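Local coordinates for protein alanine racemase, biosynthetic (Pseudomonas aeruginosa PAO1, PDB 6A2F) that is a dimeric pyridoxal-phosphate-dependent enzyme of the alanine racemase family, joining a TIM-barrel domain to a C-terminal beta domain, at residues A[11-16]-A[231-236]; A[38-43]-A[343-348]; A[192-197]-A[210-215]; A[267-272]-A[303-308]; A[275-280]-A[298-303]. All blocks are in the same frame, centred on the assembly; numbering follows the deposited sequence.

Contact 1: A[11-16]-A[231-236]; sequences SAIRHN and KPAMSL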
# COMPACT_ATOMS: atom_id res chain seq x y z
N SER A 11 5.29 -17.41 -15.95
CA SER A 11 4.85 -18.72 -16.42
C SER A 11 4.01 -19.47 -15.37
O SER A 11 3.26 -20.38 -15.72
CB SER A 11 6.04 -19.56 -16.90
OG SER A 11 6.77 -20.04 -15.81
N ALA A 12 4.14 -19.08 -14.10
CA ALA A 12 3.22 -19.56 -13.07
C ALA A 12 1.81 -18.99 -13.30
O ALA A 12 0.81 -19.68 -13.09
CB ALA A 12 3.72 -19.21 -11.68
N ILE A 13 1.74 -17.73 -13.73
CA ILE A 13 0.46 -17.08 -14.06
C ILE A 13 -0.19 -17.78 -15.26
O ILE A 13 -1.40 -18.03 -15.25
CB ILE A 13 0.63 -15.56 -14.30
CG1 ILE A 13 1.03 -14.87 -13.00
CG2 ILE A 13 -0.64 -14.95 -14.88
CD1 ILE A 13 1.57 -13.46 -13.16
N ARG A 14 0.61 -18.09 -16.28
CA ARG A 14 0.13 -18.86 -17.44
C ARG A 14 -0.43 -20.21 -17.00
O ARG A 14 -1.50 -20.62 -17.45
CB ARG A 14 1.24 -19.06 -18.48
CG ARG A 14 1.72 -17.79 -19.16
CD ARG A 14 2.64 -18.07 -20.33
NE ARG A 14 1.91 -18.48 -21.53
CZ ARG A 14 2.46 -18.79 -22.70
NH1 ARG A 14 3.78 -18.76 -22.85
NH2 ARG A 14 1.69 -19.15 -23.72
N HIS A 15 0.29 -20.89 -16.11
CA HIS A 15 -0.14 -22.17 -15.52
C HIS A 15 -1.47 -22.04 -14.78
O HIS A 15 -2.39 -22.83 -15.02
CB HIS A 15 0.95 -22.72 -14.59
CG HIS A 15 0.58 -24.02 -13.94
ND1 HIS A 15 -0.16 -24.10 -12.78
CD2 HIS A 15 0.86 -25.30 -14.29
CE1 HIS A 15 -0.33 -25.36 -12.45
NE2 HIS A 15 0.28 -26.11 -13.35
N ASN A 16 -1.58 -21.05 -13.90
CA ASN A 16 -2.78 -20.86 -13.10
C ASN A 16 -3.99 -20.49 -13.96
O ASN A 16 -5.11 -20.89 -13.66
CB ASN A 16 -2.56 -19.81 -12.02
CG ASN A 16 -1.48 -20.20 -11.03
OD1 ASN A 16 -1.21 -21.38 -10.80
ND2 ASN A 16 -0.86 -19.20 -10.42
N LYS A 231 0.34 -22.22 -8.47
CA LYS A 231 1.74 -21.81 -8.29
C LYS A 231 1.84 -20.31 -7.97
O LYS A 231 1.30 -19.49 -8.69
CB LYS A 231 2.55 -22.13 -9.54
CG LYS A 231 2.69 -23.62 -9.82
CD LYS A 231 3.61 -23.86 -11.01
CE LYS A 231 3.83 -25.35 -11.22
NZ LYS A 231 4.67 -25.59 -12.43
N PRO A 232 2.55 -19.96 -6.87
CA PRO A 232 2.67 -18.56 -6.46
C PRO A 232 3.43 -17.72 -7.49
O PRO A 232 4.50 -18.12 -7.95
CB PRO A 232 3.45 -18.62 -5.14
CG PRO A 232 4.11 -19.96 -5.14
CD PRO A 232 3.22 -20.87 -5.92
N ALA A 233 2.87 -16.58 -7.85
CA ALA A 233 3.45 -15.73 -8.88
C ALA A 233 4.51 -14.78 -8.32
O ALA A 233 5.56 -14.60 -8.95
CB ALA A 233 2.37 -14.94 -9.61
N MET A 234 4.25 -14.20 -7.15
CA MET A 234 5.14 -13.19 -6.58
C MET A 234 6.02 -13.72 -5.46
O MET A 234 5.54 -14.38 -4.54
CB MET A 234 4.35 -11.97 -6.09
CG MET A 234 5.24 -10.75 -5.82
SD MET A 234 4.51 -9.47 -4.77
CE MET A 234 3.32 -8.75 -5.90
N SER A 235 7.30 -13.39 -5.54
CA SER A 235 8.24 -13.67 -4.48
C SER A 235 8.85 -12.35 -4.01
O SER A 235 9.59 -11.70 -4.76
CB SER A 235 9.33 -14.64 -4.96
OG SER A 235 9.85 -15.38 -3.88
N LEU A 236 8.51 -11.94 -2.80
CA LEU A 236 9.07 -10.71 -2.23
C LEU A 236 10.28 -11.07 -1.36
O LEU A 236 10.13 -11.67 -0.29
CB LEU A 236 8.01 -9.93 -1.44
CG LEU A 236 8.39 -8.54 -0.91
CD1 LEU A 236 8.70 -7.57 -2.05
CD2 LEU A 236 7.31 -7.97 0.00
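Asn16 grips the backbone of Lys231 through both ends of its side-chain amide. Its OD1 accepts Lys231 N at 2.9 Å, the donor lying in the carbonyl plane on a lone pair, while its ND2 gives a nearly straight bond of 2.8 Å to Lys231 O (170°). Asparagine suits the place because its amide offers a donor and an acceptor side by side, matching the N-H and C=O of a single residue. With CG anti to the carbonyl carbon (chi1 -62°), the group leaves the helix beside its own backbone N and faces the incoming chain; ND2 has a further acceptor in Leu214 O, and together these bonds fix the flip of the amide. One turn back, small Ala12 lets the backbones come close, its CB meeting Lys231 CB at 3.8 Å. The extended lysine chain then runs across His15 at about a right angle and sets CE over the ring centre, 4.2 Å from the centroid, in a CH-pi contact. The ammonium group lies 4.5 Å from His15 NE2 (measured to NZ), which would probably disfavour a protonated imidazole. On the buried side Ile13 CG1 rests on Ala233 CB at 3.6 Å. Helix 10-22 of the N-terminal domain is thus joined to the lead-in of strand 234-246, an interdomain junction of the two-domain alanine racemase fold.

Contact 2: A[38-43]-A[343-348]; sequences YGHGAR and ELLSKV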
# COMPACT_ATOMS: atom_id res chain seq x y z
N TYR A 38 -2.91 -6.96 -9.91
CA TYR A 38 -2.80 -7.27 -8.48
C TYR A 38 -1.35 -7.06 -8.00
O TYR A 38 -0.80 -7.87 -7.25
CB TYR A 38 -3.26 -8.71 -8.21
CG TYR A 38 -4.75 -8.99 -8.36
CD1 TYR A 38 -5.47 -8.53 -9.47
CD2 TYR A 38 -5.42 -9.76 -7.41
CE1 TYR A 38 -6.83 -8.80 -9.60
CE2 TYR A 38 -6.77 -10.05 -7.54
CZ TYR A 38 -7.48 -9.57 -8.63
OH TYR A 38 -8.82 -9.86 -8.74
N GLY A 39 -0.74 -5.97 -8.45
CA GLY A 39 0.63 -5.63 -8.07
C GLY A 39 1.73 -6.35 -8.84
O GLY A 39 2.91 -6.07 -8.63
N HIS A 40 1.36 -7.25 -9.74
CA HIS A 40 2.34 -8.05 -10.47
C HIS A 40 2.88 -7.36 -11.73
O HIS A 40 3.88 -7.81 -12.32
CB HIS A 40 1.78 -9.43 -10.80
CG HIS A 40 1.47 -10.26 -9.59
ND1 HIS A 40 0.36 -10.04 -8.80
CD2 HIS A 40 2.13 -11.29 -9.02
CE1 HIS A 40 0.35 -10.90 -7.81
NE2 HIS A 40 1.41 -11.68 -7.92
N GLY A 41 2.23 -6.27 -12.14
CA GLY A 41 2.61 -5.52 -13.33
C GLY A 41 1.73 -5.88 -14.51
O GLY A 41 1.94 -6.91 -15.15
N ALA A 42 0.76 -5.02 -14.81
CA ALA A 42 -0.21 -5.28 -15.89
C ALA A 42 0.47 -5.50 -17.24
O ALA A 42 0.11 -6.42 -17.98
CB ALA A 42 -1.23 -4.16 -15.98
N ARG A 43 1.45 -4.66 -17.55
CA ARG A 43 2.17 -4.72 -18.82
C ARG A 43 2.79 -6.11 -19.06
O ARG A 43 2.60 -6.71 -20.12
CB ARG A 43 3.22 -3.60 -18.86
CG ARG A 43 4.08 -3.53 -20.11
CD ARG A 43 4.85 -2.21 -20.14
NE ARG A 43 6.30 -2.41 -20.21
CZ ARG A 43 7.14 -2.27 -19.18
NH1 ARG A 43 8.44 -2.48 -19.36
NH2 ARG A 43 6.70 -1.92 -17.98
N GLU A 343 -4.61 -8.09 -0.49
CA GLU A 343 -4.09 -6.82 -0.01
C GLU A 343 -2.57 -6.74 -0.07
O GLU A 343 -2.02 -5.75 -0.54
CB GLU A 343 -4.59 -6.50 1.41
CG GLU A 343 -4.20 -5.10 1.86
CD GLU A 343 -4.77 -4.68 3.20
OE1 GLU A 343 -4.95 -5.53 4.10
OE2 GLU A 343 -5.02 -3.46 3.37
N LEU A 344 -1.91 -7.80 0.39
CA LEU A 344 -0.45 -7.84 0.40
C LEU A 344 0.13 -7.75 -1.00
O LEU A 344 1.06 -6.98 -1.24
CB LEU A 344 0.05 -9.10 1.12
CG LEU A 344 0.27 -9.04 2.64
CD1 LEU A 344 -0.98 -8.59 3.39
CD2 LEU A 344 0.74 -10.40 3.16
N LEU A 345 -0.45 -8.51 -1.93
CA LEU A 345 0.01 -8.54 -3.32
C LEU A 345 -0.21 -7.22 -4.06
O LEU A 345 0.71 -6.68 -4.67
CB LEU A 345 -0.66 -9.69 -4.10
CG LEU A 345 -0.31 -11.15 -3.75
CD1 LEU A 345 -1.17 -12.11 -4.56
CD2 LEU A 345 1.17 -11.44 -3.98
N SER A 346 -1.43 -6.69 -3.98
CA SER A 346 -1.79 -5.51 -4.76
C SER A 346 -1.25 -4.19 -4.19
O SER A 346 -1.32 -3.16 -4.86
CB SER A 346 -3.30 -5.42 -4.97
OG SER A 346 -3.95 -5.08 -3.77
N LYS A 347 -0.69 -4.23 -2.98
CA LYS A 347 -0.15 -3.02 -2.35
C LYS A 347 1.37 -2.92 -2.31
O LYS A 347 1.92 -2.00 -1.69
CB LYS A 347 -0.75 -2.81 -0.96
CG LYS A 347 -2.08 -2.10 -1.01
CD LYS A 347 -2.29 -1.26 0.23
CE LYS A 347 -3.28 -1.91 1.17
NZ LYS A 347 -3.85 -0.90 2.11
N VAL A 348 2.05 -3.87 -2.95
CA VAL A 348 3.49 -3.75 -3.15
C VAL A 348 3.75 -2.49 -3.99
O VAL A 348 3.32 -2.39 -5.14
CB VAL A 348 4.07 -5.03 -3.81
CG1 VAL A 348 5.56 -4.87 -4.07
CG2 VAL A 348 3.82 -6.24 -2.92
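The imidazole of His40 turns its edge to Leu345: CD1 lies near the ring plane, 3.8 Å from CE1, and CD2 also comes close to CE1 and NE2. The ring stacks with Tyr215, as does that of Tyr38, and His40 ND1 is bonded to Ala37 O. This is where the loop after barrel strand 28-32 of the TIM-barrel domain meets the C-terminal end of helix 341-346, close to the cofactor: Tyr38 OH is bonded to OP1 of the modified lysine LLP at position 34. A branched leucine is apt here, since CG anti to its carbonyl carbon (chi1 -68°) sends both methyls against the imidazole. Ser346 packs its CB on the Tyr38 backbone, while its hydroxyl is bonded to Tyr342 O of its own helix. At the far side of that helix end, Lys347 and Glu343 form a salt bridge with a weak hydrogen bond, and reach Tyr277 and Arg279 of the second subunit. Two carbonyls, Tyr38 O and Leu345 O, come within 3.2 Å, both acceptors. Gly39 has positive phi (82°), and a CB on it would collide with Leu345 O; its CA instead points a hydrogen at that oxygen, CA to O 3.6 Å and 168° at the hydrogen.

Contact 3: A[192-197]-A[210-215]; sequences ANSAAV and PGIMLY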
# COMPACT_ATOMS: atom_id res chain seq x y z
N ALA A 192 -18.90 -16.24 -12.18
CA ALA A 192 -17.87 -16.89 -11.37
C ALA A 192 -16.56 -16.10 -11.20
O ALA A 192 -15.85 -15.85 -12.18
CB ALA A 192 -17.56 -18.27 -11.94
N ASN A 193 -16.27 -15.73 -9.95
CA ASN A 193 -14.91 -15.29 -9.56
C ASN A 193 -14.02 -16.52 -9.32
O ASN A 193 -14.44 -17.65 -9.56
CB ASN A 193 -14.95 -14.35 -8.34
CG ASN A 193 -15.69 -14.95 -7.14
OD1 ASN A 193 -16.01 -16.15 -7.11
ND2 ASN A 193 -15.98 -14.11 -6.15
N SER A 194 -12.79 -16.31 -8.84
CA SER A 194 -11.84 -17.41 -8.62
C SER A 194 -12.45 -18.48 -7.71
O SER A 194 -12.43 -19.67 -8.04
CB SER A 194 -10.53 -16.90 -8.01
OG SER A 194 -9.84 -16.04 -8.90
N ALA A 195 -13.00 -18.03 -6.58
CA ALA A 195 -13.68 -18.90 -5.63
C ALA A 195 -14.68 -19.81 -6.33
O ALA A 195 -14.63 -21.03 -6.18
CB ALA A 195 -14.36 -18.07 -4.55
N ALA A 196 -15.57 -19.20 -7.13
CA ALA A 196 -16.61 -19.94 -7.82
C ALA A 196 -16.07 -20.80 -8.96
O ALA A 196 -16.62 -21.86 -9.24
CB ALA A 196 -17.70 -19.00 -8.32
N VAL A 197 -15.00 -20.34 -9.61
CA VAL A 197 -14.38 -21.09 -10.71
C VAL A 197 -13.93 -22.46 -10.20
O VAL A 197 -13.99 -23.46 -10.93
CB VAL A 197 -13.17 -20.34 -11.33
CG1 VAL A 197 -12.31 -21.27 -12.18
CG2 VAL A 197 -13.65 -19.16 -12.16
N PRO A 210 -11.59 -15.27 -13.38
CA PRO A 210 -10.56 -15.50 -12.37
C PRO A 210 -9.61 -14.32 -12.21
O PRO A 210 -9.10 -13.79 -13.20
CB PRO A 210 -9.82 -16.73 -12.89
CG PRO A 210 -10.05 -16.73 -14.36
CD PRO A 210 -11.42 -16.16 -14.55
N GLY A 211 -9.41 -13.90 -10.96
CA GLY A 211 -8.42 -12.91 -10.59
C GLY A 211 -7.34 -13.51 -9.71
O GLY A 211 -6.32 -14.00 -10.21
N ILE A 212 -7.58 -13.49 -8.40
CA ILE A 212 -6.58 -13.89 -7.40
C ILE A 212 -5.92 -15.26 -7.66
O ILE A 212 -4.71 -15.41 -7.45
CB ILE A 212 -7.15 -13.79 -5.96
CG1 ILE A 212 -6.04 -13.89 -4.90
CG2 ILE A 212 -8.24 -14.83 -5.72
CD1 ILE A 212 -5.16 -12.66 -4.78
N MET A 213 -6.70 -16.23 -8.14
CA MET A 213 -6.18 -17.57 -8.40
C MET A 213 -5.09 -17.59 -9.47
O MET A 213 -4.21 -18.45 -9.47
CB MET A 213 -7.30 -18.56 -8.75
CG MET A 213 -7.85 -18.46 -10.16
SD MET A 213 -9.13 -19.69 -10.50
CE MET A 213 -8.15 -21.19 -10.64
N LEU A 214 -5.15 -16.61 -10.38
CA LEU A 214 -4.15 -16.45 -11.43
C LEU A 214 -2.76 -16.21 -10.85
O LEU A 214 -1.76 -16.56 -11.48
CB LEU A 214 -4.53 -15.30 -12.36
CG LEU A 214 -5.25 -15.56 -13.69
CD1 LEU A 214 -6.22 -16.74 -13.64
CD2 LEU A 214 -5.94 -14.30 -14.17
N TYR A 215 -2.71 -15.65 -9.65
CA TYR A 215 -1.45 -15.22 -9.06
C TYR A 215 -0.94 -16.19 -7.98
O TYR A 215 0.05 -15.91 -7.30
CB TYR A 215 -1.56 -13.77 -8.57
CG TYR A 215 -2.16 -12.85 -9.62
CD1 TYR A 215 -1.37 -12.31 -10.64
CD2 TYR A 215 -3.52 -12.54 -9.61
CE1 TYR A 215 -1.92 -11.49 -11.61
CE2 TYR A 215 -4.08 -11.71 -10.57
CZ TYR A 215 -3.27 -11.19 -11.57
OH TYR A 215 -3.83 -10.36 -12.53
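Ser194 and Met213 are brought together by their first torsions. The serine hydroxyl lies beside its own backbone N, anti to the carbonyl carbon (chi1 -64°), and so projects from the first turn of helix 194-199 toward the short 3-10 segment 212-215. Met213 takes the crowded position, CG between backbone N and carbonyl carbon (chi1 77°), which lays CG 3.4 Å from Ser194 OG; a bend at chi3 then turns the end of the chain along the helix. Met213 N donates to Ser194 OG at 3.2 Å, in an almost straight bond of 168°. Serine suits the place: its short side chain brings a hydroxyl close to the backbone from Pro210 to Met213, OG being 3.6 Å from Pro210 CA. Further along, Val197 crosses the methionine at about a right angle, with CG1 3.9 Å from Met213 SD, and its CG2 reaches toward the Pro210 ring, CD at 4.4 Å. Asn193 caps the helix, its OD1 accepting Ala196 N at 3.1 Å. Ser194 OG also serves the cofactor: with Gly211 N it is bonded to OP3, and Ile212 N to OP1, of the modified lysine LLP at position 34. The helix N-terminus may also help to balance the phosphate charge. This is the phosphate-binding site at the barrel mouth, as in fold-type III pyridoxal-phosphate enzymes.

Contact 4: A[267-272]-A[303-308]; sequences GTVSCG and DMLAVD. With DLY (D-lysine), chain D.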
# COMPACT_ATOMS: atom_id res chain seq x y z
N GLY A 267 17.46 -9.57 14.18
CA GLY A 267 17.90 -9.12 12.86
C GLY A 267 16.94 -8.14 12.21
O GLY A 267 15.73 -8.28 12.32
N THR A 268 17.50 -7.13 11.54
CA THR A 268 16.70 -6.12 10.84
C THR A 268 16.66 -6.40 9.34
O THR A 268 17.68 -6.73 8.73
CB THR A 268 17.23 -4.70 11.13
OG1 THR A 268 17.32 -4.50 12.55
CG2 THR A 268 16.31 -3.62 10.53
N VAL A 269 15.47 -6.28 8.75
CA VAL A 269 15.23 -6.62 7.36
C VAL A 269 14.88 -5.39 6.52
O VAL A 269 14.20 -4.47 7.00
CB VAL A 269 14.11 -7.69 7.24
CG1 VAL A 269 13.77 -7.99 5.78
CG2 VAL A 269 14.52 -8.96 7.95
N SER A 270 15.36 -5.38 5.28
CA SER A 270 15.16 -4.27 4.34
C SER A 270 13.78 -4.30 3.68
O SER A 270 13.66 -4.36 2.45
CB SER A 270 16.26 -4.29 3.29
OG SER A 270 16.37 -5.58 2.69
N CYS A 271 12.74 -4.25 4.51
CA CYS A 271 11.35 -4.20 4.05
C CYS A 271 10.48 -3.60 5.14
O CYS A 271 10.61 -3.96 6.31
CB CYS A 271 10.83 -5.60 3.69
SG CYS A 271 9.15 -5.62 3.03
N GLY A 272 9.61 -2.67 4.77
CA GLY A 272 8.71 -2.02 5.72
C GLY A 272 7.37 -1.69 5.11
O GLY A 272 7.10 -2.05 3.96
N ASP A 303 10.52 1.54 6.48
CA ASP A 303 11.43 0.86 5.60
C ASP A 303 12.06 -0.39 6.19
O ASP A 303 12.78 -1.10 5.50
CB ASP A 303 12.54 1.83 5.16
CG ASP A 303 11.99 3.18 4.75
OD1 ASP A 303 11.52 3.29 3.62
OD2 ASP A 303 12.04 4.12 5.56
N MET A 304 11.81 -0.64 7.47
CA MET A 304 12.45 -1.76 8.14
C MET A 304 11.54 -2.69 8.93
O MET A 304 10.46 -2.32 9.37
CB MET A 304 13.58 -1.25 9.05
CG MET A 304 14.72 -0.60 8.30
SD MET A 304 15.88 0.29 9.35
CE MET A 304 14.94 1.75 9.77
N LEU A 305 12.00 -3.93 9.06
CA LEU A 305 11.30 -4.97 9.80
C LEU A 305 12.31 -5.74 10.64
O LEU A 305 13.48 -5.84 10.27
CB LEU A 305 10.58 -5.92 8.84
CG LEU A 305 10.36 -7.36 9.32
CD1 LEU A 305 9.48 -8.12 8.35
CD2 LEU A 305 11.69 -8.07 9.52
N ALA A 306 11.86 -6.28 11.77
CA ALA A 306 12.74 -7.03 12.66
C ALA A 306 12.26 -8.46 12.89
O ALA A 306 11.07 -8.71 12.97
CB ALA A 306 12.92 -6.31 13.99
N VAL A 307 13.20 -9.39 12.97
CA VAL A 307 12.87 -10.81 13.15
C VAL A 307 13.66 -11.43 14.30
O VAL A 307 14.80 -11.04 14.56
CB VAL A 307 13.10 -11.64 11.87
CG1 VAL A 307 12.16 -11.18 10.76
CG2 VAL A 307 14.55 -11.55 11.40
N ASP A 308 13.04 -12.39 14.98
CA ASP A 308 13.70 -13.12 16.06
C ASP A 308 14.59 -14.22 15.48
O ASP A 308 14.10 -15.21 14.94
CB ASP A 308 12.66 -13.71 17.03
CG ASP A 308 13.29 -14.26 18.30
OD1 ASP A 308 14.54 -14.36 18.36
OD2 ASP A 308 12.54 -14.61 19.24
N DLY D . 12.91 3.45 11.69
CA DLY D . 12.18 4.21 10.63
C DLY D . 12.35 3.56 9.28
O DLY D . 12.94 4.14 8.37
CB DLY D . 10.70 4.27 11.00
CG DLY D . 10.03 5.59 10.61
CD DLY D . 8.56 5.37 10.28
CE DLY D . 7.69 5.35 11.54
NZ DLY D . 6.92 4.13 11.54
OXT DLY D . 11.91 2.44 9.02
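Gly267 and Val307 exchange two backbone hydrogen bonds: Gly267 N reaches Val307 O at 3.1 Å, and Val307 N returns to Gly267 O at 2.8 Å, nearly along the C=O axis. The next such pair, Val269 with Leu305, has Leu305 N bonded to Val269 O at 3.1 Å and Val269 N to Leu305 O. Between them Thr268 and Ala306 form a non-hydrogen-bonded pair whose peptide groups turn outward, Thr268 to Ile241 and Ser242, Ala306 to Ala297. Strands 264-269 and 305-308 are thus antiparallel neighbours inside the mixed sheet of the C-terminal beta domain, their axes at 143°. On one face Val269 and Leu305 lie side by side, pointing the same way, and beta-branched Val307 extends this apolar layer. On the other, Thr268 CG2 meets Met304 CB at 3.9 Å, and Arg130 of the second subunit packs over Thr268 and Ala306. Past the strand, an inverse gamma turn centred on Ser270 makes a weak bond from Cys271 N to Val269 O. The bend brings Gly272 against the other chain segment, where a CB would collide with Asp303 N and Met304 N; Gly272 N is taken up by Asp275 OD2. Asp303 N is held by bound D-lysine, donating to its OXT at 3.0 Å (167°). Asp303 O accepts from Arg2, and the carboxylate, through OD1, forms a salt bridge with Arg351.

Contact 5: A[275-280]-A[298-303]; sequences DGYPRT and GRVSMD. With DLY (D-lysine), chain D; ACT (acetate ion), chain E.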
# COMPACT_ATOMS: atom_id res chain seq x y z
N ASP A 275 6.85 -0.31 1.64
CA ASP A 275 7.07 -1.26 0.55
C ASP A 275 5.79 -2.06 0.25
O ASP A 275 5.70 -2.73 -0.77
CB ASP A 275 8.23 -2.20 0.88
CG ASP A 275 9.51 -1.45 1.19
OD1 ASP A 275 10.00 -0.69 0.32
OD2 ASP A 275 10.05 -1.64 2.31
N GLY A 276 4.82 -1.96 1.15
CA GLY A 276 3.56 -2.68 1.01
C GLY A 276 3.27 -3.62 2.16
O GLY A 276 2.14 -4.11 2.30
N TYR A 277 4.28 -3.89 2.99
CA TYR A 277 4.13 -4.78 4.13
C TYR A 277 3.12 -4.20 5.13
O TYR A 277 3.07 -2.98 5.32
CB TYR A 277 5.48 -5.04 4.80
CG TYR A 277 5.53 -6.39 5.49
CD1 TYR A 277 5.90 -7.54 4.79
CD2 TYR A 277 5.18 -6.52 6.83
CE1 TYR A 277 5.92 -8.78 5.41
CE2 TYR A 277 5.21 -7.75 7.46
CZ TYR A 277 5.58 -8.87 6.75
OH TYR A 277 5.60 -10.10 7.36
N PRO A 278 2.29 -5.06 5.74
CA PRO A 278 1.34 -4.55 6.75
C PRO A 278 2.07 -3.97 7.96
O PRO A 278 2.89 -4.67 8.56
CB PRO A 278 0.55 -5.79 7.15
CG PRO A 278 0.63 -6.68 5.95
CD PRO A 278 2.01 -6.46 5.39
N ARG A 279 1.77 -2.72 8.31
CA ARG A 279 2.42 -2.08 9.45
C ARG A 279 2.14 -2.79 10.77
O ARG A 279 3.01 -2.86 11.64
CB ARG A 279 2.04 -0.61 9.57
CG ARG A 279 2.59 0.04 10.83
CD ARG A 279 2.20 1.49 11.01
NE ARG A 279 2.59 1.92 12.35
CZ ARG A 279 1.82 1.82 13.42
NH1 ARG A 279 0.59 1.33 13.34
NH2 ARG A 279 2.29 2.22 14.60
N THR A 280 0.92 -3.31 10.91
CA THR A 280 0.44 -3.87 12.18
C THR A 280 0.74 -5.37 12.34
O THR A 280 0.28 -5.99 13.30
CB THR A 280 -1.07 -3.60 12.38
OG1 THR A 280 -1.81 -4.08 11.25
CG2 THR A 280 -1.33 -2.11 12.56
N GLY A 298 8.73 -7.00 17.12
CA GLY A 298 8.64 -5.55 17.19
C GLY A 298 7.77 -4.97 16.08
O GLY A 298 7.48 -5.66 15.10
N ARG A 299 7.36 -3.71 16.25
CA ARG A 299 6.56 -3.01 15.25
C ARG A 299 7.32 -2.90 13.93
O ARG A 299 8.51 -2.60 13.91
CB ARG A 299 6.20 -1.60 15.71
CG ARG A 299 5.15 -1.50 16.81
CD ARG A 299 4.42 -0.17 16.73
NE ARG A 299 3.73 0.22 17.96
CZ ARG A 299 2.61 -0.35 18.42
NH1 ARG A 299 2.05 -1.37 17.77
NH2 ARG A 299 2.06 0.09 19.55
N VAL A 300 6.62 -3.17 12.83
CA VAL A 300 7.12 -2.88 11.50
C VAL A 300 7.19 -1.36 11.34
O VAL A 300 6.25 -0.65 11.71
CB VAL A 300 6.22 -3.51 10.41
CG1 VAL A 300 6.73 -3.20 9.01
CG2 VAL A 300 6.13 -5.03 10.60
N SER A 301 8.30 -0.86 10.83
CA SER A 301 8.42 0.55 10.52
C SER A 301 8.34 0.79 9.01
O SER A 301 8.05 -0.14 8.25
CB SER A 301 9.69 1.13 11.14
OG SER A 301 10.85 0.63 10.52
N MET A 302 8.57 2.03 8.57
CA MET A 302 8.36 2.42 7.17
C MET A 302 9.24 1.65 6.18
O MET A 302 8.76 1.20 5.14
CB MET A 302 8.57 3.93 7.01
CG MET A 302 8.20 4.49 5.65
SD MET A 302 8.12 6.29 5.60
CE MET A 302 6.61 6.56 6.53
N ASP A 303 10.52 1.54 6.48
CA ASP A 303 11.43 0.86 5.60
C ASP A 303 12.06 -0.39 6.19
O ASP A 303 12.78 -1.10 5.50
CB ASP A 303 12.54 1.83 5.16
CG ASP A 303 11.99 3.18 4.75
OD1 ASP A 303 11.52 3.29 3.62
OD2 ASP A 303 12.04 4.12 5.56
N DLY D . 12.91 3.45 11.69
CA DLY D . 12.18 4.21 10.63
C DLY D . 12.35 3.56 9.28
O DLY D . 12.94 4.14 8.37
CB DLY D . 10.70 4.27 11.00
CG DLY D . 10.03 5.59 10.61
CD DLY D . 8.56 5.37 10.28
CE DLY D . 7.69 5.35 11.54
NZ DLY D . 6.92 4.13 11.54
OXT DLY D . 11.91 2.44 9.02
C ACT E . 5.19 3.83 14.75
O ACT E . 5.34 3.95 13.51
OXT ACT E . 4.73 2.79 15.26
CH3 ACT E . 5.58 4.96 15.67
O HOH W 1 4.05 -4.47 13.44
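Val300 is wedged against the loop at Tyr277, Pro278 and Arg279. Its CB sits 3.5 Å from Arg279 O, and CG2, anti to its own carbonyl carbon, lies near Pro278 O and reaches Tyr277 CD2 at 4.2 Å; valine and tyrosine cross at about a right angle. A compact beta-branched side chain suits this place, where both the branch point and a methyl lie against backbone carbonyls. Pro278 CD covers one face of the Tyr277 ring toward its rim. Val300 N and Arg279 O are joined by one water, which donates to the carbonyl at 2.6 Å and accepts from the amide. Both loops belong to the C-terminal beta domain at the dimer interface; Ser301, Met302 and Asp303 line the D-lysine pocket, and Asp303 packs on the LLP side chain of the second subunit. Arg279 stretches out past Val300, CG anti to the backbone N (chi1 174°), until NH2 bonds to acetate OXT at 2.6 Å, the acetate lying at the guanidinium edge, near its plane; NH1 is bonded to Thr339 of the second subunit. Arg299 approaches obliquely, with CD 3.8 Å from Arg279 NH2, and the acetate, probably from the crystallisation liquor, may ease the repulsion between the guanidinium groups in this crystal. Ser301 points away from the 275-280 loop: its OG (chi1 68°) donates to OXT of D-lysine at 2.6 Å and is also bonded to Arg130 of the second subunit.

Contacts 2, 3 and 4 are buried throughout, whereas contact 1 opens to solvent at one end and contact 5 has an exposed arginine beside a largely buried interface. Contacts 1 and 2 both cross between the barrel and beta domains, the first through a side-chain amide, the second through close backbones and apolar edges; they meet where Met234 and Ala233 pack on His40. Contact 3 lies in the barrel domain and touches both, several of its polar groups bonded to the cofactor phosphate. Contacts 4 and 5 share Asp303 and bound D-lysine, yet contact 4 is a regular sheet pairing and contact 5 joins irregular loops through packing and water. Contacts 2, 4 and 5 reach the second subunit.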